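Local coordinates for protein predicted phosphatase, HAD family (Clostridium acetobutylicum, PDB 3MC1) that is a predicted hydrolase of the haloacid dehalogenase (HAD) superfamily, probably removing phosphate groups from a substrate that is not established, at residues 92-97 with 209-214; 170-175 with 180-185. All coordinates share one frame; numbering follows the deposited sequence.

Interaction 1 of 2, residues 92-97 with 209-214; sequences EALLSS and ELHKKI
S97 and H211 join helices 91-101 and 207-215 by a short hydrogen bond, S97 OG to H211 NE2 at 2.7 Å, in which either group could be the donor. The hydroxyl meets the imidazole at its edge, near the ring plane, and S97 CB follows at the same edge, 3.3 Å from H211 NE2. Both side chains reach out in the same manner: S97 OG and H211 CG (chi1 -172°) each stand opposite their own backbone N, which sends the ring toward helix 91-101. One turn earlier, L94 packs against the same imidazole and against L210. Its CD1 methyl comes obliquely to the imidazole, 3.5 Å from H211 CD2, and equally near H211 CB, the two side chains running past each other in opposite directions. The other methyl, L94 CD2, meets L210 CD2 at 3.8 Å, where the leucines cross at about a right angle. L210 is itself seated on I183, V185 and V204 of the sheet, while L95 of the other helix packs on Y128 and F129. The segment axes approach to 10.5 Å and cross at only -18°; one hydrogen bond and the apolar contacts of L94 join them. Nearly parallel neighbouring helices of this kind, layered on one face of a parallel sheet, belong to the three-layered Rossmann-like core of the HAD fold.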
ATOM      1  N   GLU A  92       9.604  -4.084  11.417  1.00 15.64           N
ATOM      2  CA  GLU A  92       9.287  -3.696  12.784  1.00 16.19           C
ATOM      3  C   GLU A  92      10.460  -2.944  13.421  1.00 16.17           C
ATOM      4  O   GLU A  92      10.255  -1.969  14.142  1.00 17.48           O
ATOM      5  CB  GLU A  92       8.910  -4.911  13.636  1.00 16.26           C
ATOM      6  CG  GLU A  92       8.704  -4.562  15.095  1.00 17.42           C
ATOM      7  CD  GLU A  92       7.918  -5.622  15.847  1.00 19.36           C
ATOM      8  OE1 GLU A  92       7.897  -6.789  15.399  1.00 22.27           O
ATOM      9  OE2 GLU A  92       7.339  -5.289  16.897  1.00 20.47           O
ATOM     10  N   ALA A  93      11.682  -3.398  13.152  1.00 16.86           N
ATOM     11  CA  ALA A  93      12.875  -2.733  13.682  1.00 16.48           C
ATOM     12  C   ALA A  93      12.867  -1.273  13.194  1.00 18.34           C
ATOM     13  O   ALA A  93      13.127  -0.341  13.959  1.00 17.84           O
ATOM     14  CB  ALA A  93      14.113  -3.442  13.191  1.00 19.40           C
ATOM     15  N   LEU A  94      12.546  -1.087  11.918  1.00 17.76           N
ATOM     16  CA  LEU A  94      12.472   0.244  11.316  1.00 17.40           C
ATOM     17  C   LEU A  94      11.457   1.125  12.043  1.00 15.69           C
ATOM     18  O   LEU A  94      11.783   2.238  12.470  1.00 13.64           O
ATOM     19  CB  LEU A  94      12.084   0.138   9.828  1.00 17.45           C
ATOM     20  CG  LEU A  94      11.797   1.476   9.119  1.00 20.91           C
ATOM     21  CD1 LEU A  94      13.066   2.332   9.093  1.00 23.11           C
ATOM     22  CD2 LEU A  94      11.300   1.229   7.712  1.00 21.73           C
ATOM     23  N   LEU A  95      10.230   0.619  12.182  1.00 14.21           N
ATOM     24  CA  LEU A  95       9.155   1.350  12.852  1.00 12.81           C
ATOM     25  C   LEU A  95       9.530   1.745  14.271  1.00 15.46           C
ATOM     26  O   LEU A  95       9.263   2.871  14.697  1.00 14.98           O
ATOM     27  CB  LEU A  95       7.886   0.503  12.892  1.00 11.67           C
ATOM     28  CG  LEU A  95       7.323   0.080  11.533  1.00 12.84           C
ATOM     29  CD1 LEU A  95       6.101  -0.826  11.732  1.00 13.61           C
ATOM     30  CD2 LEU A  95       6.943   1.321  10.750  1.00 11.43           C
ATOM     31  N   SER A  96      10.127   0.810  15.007  1.00 15.31           N
ATOM     32  CA  SER A  96      10.525   1.092  16.383  1.00 17.29           C
ATOM     33  C   SER A  96      11.551   2.227  16.386  1.00 17.86           C
ATOM     34  O   SER A  96      11.382   3.217  17.093  1.00 19.64           O
ATOM     35  CB  SER A  96      11.134  -0.153  17.033  1.00 16.79           C
ATOM     36  OG  SER A  96      11.404   0.072  18.407  1.00 19.76           O
ATOM     37  N   SER A  97      12.603   2.077  15.583  1.00 19.81           N
ATOM     38  CA  SER A  97      13.659   3.088  15.492  1.00 22.03           C
ATOM     39  C   SER A  97      13.099   4.474  15.160  1.00 23.52           C
ATOM     40  O   SER A  97      13.478   5.471  15.781  1.00 23.26           O
ATOM     41  CB  SER A  97      14.690   2.680  14.437  1.00 24.59           C
ATOM     42  OG  SER A  97      15.732   3.645  14.333  1.00 25.34           O
ATOM     43  N   GLU A 209      18.185   0.571   3.784  1.00 23.97           N
ATOM     44  CA  GLU A 209      18.441   1.728   2.930  1.00 24.14           C
ATOM     45  C   GLU A 209      17.328   2.746   3.153  1.00 22.11           C
ATOM     46  O   GLU A 209      17.554   3.955   3.098  1.00 19.65           O
ATOM     47  CB  GLU A 209      18.438   1.315   1.457  1.00 27.84           C
ATOM     48  CG  GLU A 209      19.628   0.488   1.011  1.00 33.95           C
ATOM     49  CD  GLU A 209      20.817   1.343   0.619  1.00 38.13           C
ATOM     50  OE1 GLU A 209      21.444   1.025  -0.416  1.00 41.79           O
ATOM     51  OE2 GLU A 209      21.128   2.321   1.338  1.00 38.71           O
ATOM     52  N   LEU A 210      16.120   2.233   3.382  1.00 20.44           N
ATOM     53  CA  LEU A 210      14.949   3.064   3.621  1.00 19.74           C
ATOM     54  C   LEU A 210      15.155   3.829   4.926  1.00 20.22           C
ATOM     55  O   LEU A 210      14.911   5.028   5.000  1.00 18.19           O
ATOM     56  CB  LEU A 210      13.699   2.172   3.709  1.00 19.20           C
ATOM     57  CG  LEU A 210      12.347   2.813   4.025  1.00 18.32           C
ATOM     58  CD1 LEU A 210      12.035   3.934   3.036  1.00 17.13           C
ATOM     59  CD2 LEU A 210      11.272   1.734   3.975  1.00 18.35           C
ATOM     60  N   HIS A 211      15.628   3.124   5.946  1.00 23.41           N
ATOM     61  CA  HIS A 211      15.876   3.733   7.245  1.00 24.96           C
ATOM     62  C   HIS A 211      16.834   4.913   7.101  1.00 24.20           C
ATOM     63  O   HIS A 211      16.536   6.022   7.540  1.00 25.44           O
ATOM     64  CB  HIS A 211      16.469   2.691   8.201  1.00 28.61           C
ATOM     65  CG  HIS A 211      16.590   3.165   9.618  1.00 31.82           C
ATOM     66  ND1 HIS A 211      17.314   4.285   9.972  1.00 36.41           N
ATOM     67  CD2 HIS A 211      16.072   2.676  10.768  1.00 33.12           C
ATOM     68  CE1 HIS A 211      17.232   4.466  11.277  1.00 34.90           C
ATOM     69  NE2 HIS A 211      16.484   3.503  11.785  1.00 33.86           N
ATOM     70  N   LYS A 212      17.979   4.665   6.469  1.00 25.26           N
ATOM     71  CA  LYS A 212      19.006   5.688   6.266  1.00 25.13           C
ATOM     72  C   LYS A 212      18.471   6.906   5.531  1.00 25.15           C
ATOM     73  O   LYS A 212      18.713   8.045   5.936  1.00 24.64           O
ATOM     74  CB  LYS A 212      20.175   5.113   5.465  1.00 27.02           C
ATOM     75  CG  LYS A 212      20.864   3.916   6.101  1.00 32.17           C
ATOM     76  CD  LYS A 212      22.023   3.448   5.226  1.00 33.78           C
ATOM     77  CE  LYS A 212      22.752   2.258   5.832  1.00 35.22           C
ATOM     78  NZ  LYS A 212      23.358   2.584   7.145  1.00 35.87           N
ATOM     79  N   LYS A 213      17.736   6.654   4.450  1.00 23.31           N
ATOM     80  CA  LYS A 213      17.169   7.713   3.622  1.00 23.69           C
ATOM     81  C   LYS A 213      16.162   8.584   4.359  1.00 22.55           C
ATOM     82  O   LYS A 213      16.124   9.798   4.158  1.00 22.62           O
ATOM     83  CB  LYS A 213      16.499   7.110   2.387  1.00 24.45           C
ATOM     84  CG  LYS A 213      16.223   8.118   1.288  1.00 28.84           C
ATOM     85  CD  LYS A 213      17.534   8.627   0.703  1.00 31.80           C
ATOM     86  CE  LYS A 213      17.333   9.331  -0.631  1.00 31.81           C
ATOM     87  NZ  LYS A 213      18.639   9.724  -1.227  1.00 32.19           N
ATOM     88  N   ILE A 214      15.329   7.969   5.191  1.00 22.70           N
ATOM     89  CA  ILE A 214      14.338   8.732   5.936  1.00 23.96           C
ATOM     90  C   ILE A 214      15.045   9.755   6.812  1.00 25.51           C
ATOM     91  O   ILE A 214      14.628  10.908   6.908  1.00 26.14           O
ATOM     92  CB  ILE A 214      13.468   7.820   6.828  1.00 23.53           C
ATOM     93  CG1 ILE A 214      12.567   6.945   5.952  1.00 23.55           C
ATOM     94  CG2 ILE A 214      12.614   8.667   7.775  1.00 20.97           C
ATOM     95  CD1 ILE A 214      11.705   5.975   6.744  1.00 23.68           C
TER

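Interaction 2 of 2, residues 170-175 with 180-185; sequences YDVIGA and LPSIGV
S182, the first residue of strand 182-185, turns its side chain into helix 169-176 between A175 and V172. Its CB rests on the methyl of A175, with S182 CB to A175 CB at 3.8 Å. From there OG takes the position between the backbone N and the carbonyl carbon (chi1 57°), which carries it along the helix to V172. At the tip, S182 OG lies 3.7 Å from V172 CG1 and 4.0 Å from V172 CA, both van der Waals contacts; the buried hydroxyl also has a weak hydrogen bond with N201 ND2. V172 also packs on A200. A175 serves the contact twice. Its methyl leans on the loop before the strand, A175 CB to L180 O being 3.5 Å, and touches M164 of the preceding strand as well. Its carbonyl accepts the backbone bond that ties the loop to the last turn of the helix: L180 N to A175 O measures 2.9 Å and is nearly straight at the hydrogen (167°), although the donor sits 43° above the carbonyl plane. Nearer the start of the helix, D171 forms a salt bridge with K144 and accepts a hydrogen bond from R168 N, bonds that probably help hold the start of the helix next to D167, a ligand of the sodium ion. A helix packed by small side chains against the strand that follows it, with strand 162-166 alongside, makes up a beta-alpha-beta crossover of the HAD Rossmann-like core.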
ATOM      1  N   TYR A 170       2.047   4.382  -8.328  1.00 20.38           N
ATOM      2  CA  TYR A 170       0.824   4.955  -7.776  1.00 21.51           C
ATOM      3  C   TYR A 170       1.120   5.731  -6.497  1.00 20.55           C
ATOM      4  O   TYR A 170       0.482   6.753  -6.207  1.00 17.03           O
ATOM      5  CB  TYR A 170      -0.178   3.841  -7.491  1.00 24.64           C
ATOM      6  CG  TYR A 170      -0.470   3.000  -8.710  1.00 29.57           C
ATOM      7  CD1 TYR A 170      -1.177   3.529  -9.789  1.00 31.55           C
ATOM      8  CD2 TYR A 170       0.003   1.689  -8.810  1.00 31.10           C
ATOM      9  CE1 TYR A 170      -1.409   2.778 -10.940  1.00 34.78           C
ATOM     10  CE2 TYR A 170      -0.221   0.925  -9.961  1.00 34.63           C
ATOM     11  CZ  TYR A 170      -0.928   1.478 -11.023  1.00 35.74           C
ATOM     12  OH  TYR A 170      -1.151   0.742 -12.166  1.00 38.10           O
ATOM     13  N   ASP A 171       2.088   5.236  -5.731  1.00 17.51           N
ATOM     14  CA  ASP A 171       2.475   5.898  -4.500  1.00 17.56           C
ATOM     15  C   ASP A 171       3.181   7.211  -4.806  1.00 17.70           C
ATOM     16  O   ASP A 171       2.945   8.220  -4.142  1.00 18.64           O
ATOM     17  CB  ASP A 171       3.376   4.978  -3.688  1.00 16.44           C
ATOM     18  CG  ASP A 171       2.637   3.749  -3.206  1.00 15.88           C
ATOM     19  OD1 ASP A 171       1.649   3.933  -2.473  1.00 17.94           O
ATOM     20  OD2 ASP A 171       3.030   2.619  -3.560  1.00 17.11           O
ATOM     21  N   VAL A 172       4.040   7.197  -5.822  1.00 16.83           N
ATOM     22  CA  VAL A 172       4.770   8.396  -6.218  1.00 17.00           C
ATOM     23  C   VAL A 172       3.789   9.448  -6.729  1.00 16.37           C
ATOM     24  O   VAL A 172       3.849  10.608  -6.326  1.00 15.55           O
ATOM     25  CB  VAL A 172       5.810   8.084  -7.330  1.00 17.33           C
ATOM     26  CG1 VAL A 172       6.586   9.343  -7.685  1.00 15.89           C
ATOM     27  CG2 VAL A 172       6.769   6.994  -6.860  1.00 16.20           C
ATOM     28  N   ILE A 173       2.885   9.030  -7.609  1.00 16.78           N
ATOM     29  CA  ILE A 173       1.883   9.926  -8.170  1.00 18.54           C
ATOM     30  C   ILE A 173       0.995  10.497  -7.059  1.00 18.32           C
ATOM     31  O   ILE A 173       0.704  11.695  -7.038  1.00 17.14           O
ATOM     32  CB  ILE A 173       1.016   9.176  -9.222  1.00 19.52           C
ATOM     33  CG1 ILE A 173       1.914   8.671 -10.355  1.00 21.77           C
ATOM     34  CG2 ILE A 173      -0.073  10.090  -9.768  1.00 20.66           C
ATOM     35  CD1 ILE A 173       1.264   7.667 -11.286  1.00 21.52           C
ATOM     36  N   GLY A 174       0.572   9.636  -6.135  1.00 18.39           N
ATOM     37  CA  GLY A 174      -0.270  10.077  -5.030  1.00 16.44           C
ATOM     38  C   GLY A 174       0.450  11.075  -4.138  1.00 15.45           C
ATOM     39  O   GLY A 174      -0.158  12.017  -3.624  1.00 15.22           O
ATOM     40  N   ALA A 175       1.750  10.868  -3.957  1.00 16.24           N
ATOM     41  CA  ALA A 175       2.565  11.759  -3.131  1.00 17.24           C
ATOM     42  C   ALA A 175       2.724  13.100  -3.833  1.00 17.96           C
ATOM     43  O   ALA A 175       2.518  14.159  -3.241  1.00 18.80           O
ATOM     44  CB  ALA A 175       3.932  11.135  -2.880  1.00 16.70           C
ATOM     45  N   LEU A 180       4.051  15.993  -1.634  1.00 20.23           N
ATOM     46  CA  LEU A 180       4.913  15.306  -0.691  1.00 20.56           C
ATOM     47  C   LEU A 180       6.064  14.616  -1.389  1.00 19.96           C
ATOM     48  O   LEU A 180       5.904  14.057  -2.476  1.00 20.83           O
ATOM     49  CB  LEU A 180       4.143  14.228   0.071  1.00 23.29           C
ATOM     50  CG  LEU A 180       3.023  14.580   1.037  1.00 24.64           C
ATOM     51  CD1 LEU A 180       2.474  13.275   1.615  1.00 25.54           C
ATOM     52  CD2 LEU A 180       3.554  15.483   2.142  1.00 24.27           C
ATOM     53  N   PRO A 181       7.253  14.661  -0.779  1.00 19.82           N
ATOM     54  CA  PRO A 181       8.375  13.978  -1.421  1.00 18.05           C
ATOM     55  C   PRO A 181       8.073  12.503  -1.199  1.00 18.66           C
ATOM     56  O   PRO A 181       7.334  12.148  -0.267  1.00 15.87           O
ATOM     57  CB  PRO A 181       9.579  14.454  -0.619  1.00 19.05           C
ATOM     58  CG  PRO A 181       9.004  14.696   0.735  1.00 22.19           C
ATOM     59  CD  PRO A 181       7.683  15.369   0.437  1.00 18.66           C
ATOM     60  N   SER A 182       8.619  11.650  -2.053  1.00 18.35           N
ATOM     61  CA  SER A 182       8.382  10.228  -1.925  1.00 18.17           C
ATOM     62  C   SER A 182       9.661   9.413  -2.004  1.00 17.12           C
ATOM     63  O   SER A 182      10.602   9.774  -2.709  1.00 17.61           O
ATOM     64  CB  SER A 182       7.420   9.758  -3.017  1.00 19.16           C
ATOM     65  OG  SER A 182       7.913  10.073  -4.308  1.00 20.79           O
ATOM     66  N   ILE A 183       9.692   8.332  -1.236  1.00 15.01           N
ATOM     67  CA  ILE A 183      10.801   7.402  -1.259  1.00 13.22           C
ATOM     68  C   ILE A 183      10.179   6.112  -1.790  1.00 13.50           C
ATOM     69  O   ILE A 183       9.260   5.559  -1.177  1.00 14.49           O
ATOM     70  CB  ILE A 183      11.365   7.093   0.133  1.00 12.92           C
ATOM     71  CG1 ILE A 183      11.892   8.361   0.809  1.00 14.40           C
ATOM     72  CG2 ILE A 183      12.505   6.070  -0.010  1.00 11.12           C
ATOM     73  CD1 ILE A 183      12.482   8.098   2.198  1.00 14.64           C
ATOM     74  N   GLY A 184      10.655   5.657  -2.940  1.00 13.31           N
ATOM     75  CA  GLY A 184      10.136   4.429  -3.501  1.00 13.13           C
ATOM     76  C   GLY A 184      11.048   3.292  -3.083  1.00 14.67           C
ATOM     77  O   GLY A 184      12.266   3.474  -3.004  1.00 14.57           O
ATOM     78  N   VAL A 185      10.474   2.132  -2.779  1.00 12.74           N
ATOM     79  CA  VAL A 185      11.284   0.980  -2.393  1.00 12.92           C
ATOM     80  C   VAL A 185      11.136  -0.072  -3.483  1.00 14.33           C
ATOM     81  O   VAL A 185      10.053  -0.240  -4.039  1.00 12.31           O
ATOM     82  CB  VAL A 185      10.841   0.403  -1.025  1.00 11.09           C
ATOM     83  CG1 VAL A 185      10.840   1.527   0.020  1.00 11.95           C
ATOM     84  CG2 VAL A 185       9.467  -0.241  -1.138  1.00 10.77           C
TER

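Strand 182-185 belongs to interaction 2 and connects it to interaction 1; their centres lie about 17 Å apart. In interaction 2 it turns S182 to helix 169-176; through I183 and V185 its other face carries helix 207-215 of interaction 1. L210, K213 and I214 make the join; L210 CD1 is 3.8 Å from I183 CG2 and L210 CD2 is 4.0 Å from V185 CG1, so the sheet is covered on both sides. A sodium ion bound at D10, D12 and D167 lies about 11 Å from the side chain of L210 and about 10 Å from that of V172. Interaction 2 is more directly tied to that site: D171 touches D10 and accepts a weak hydrogen bond from D167 N.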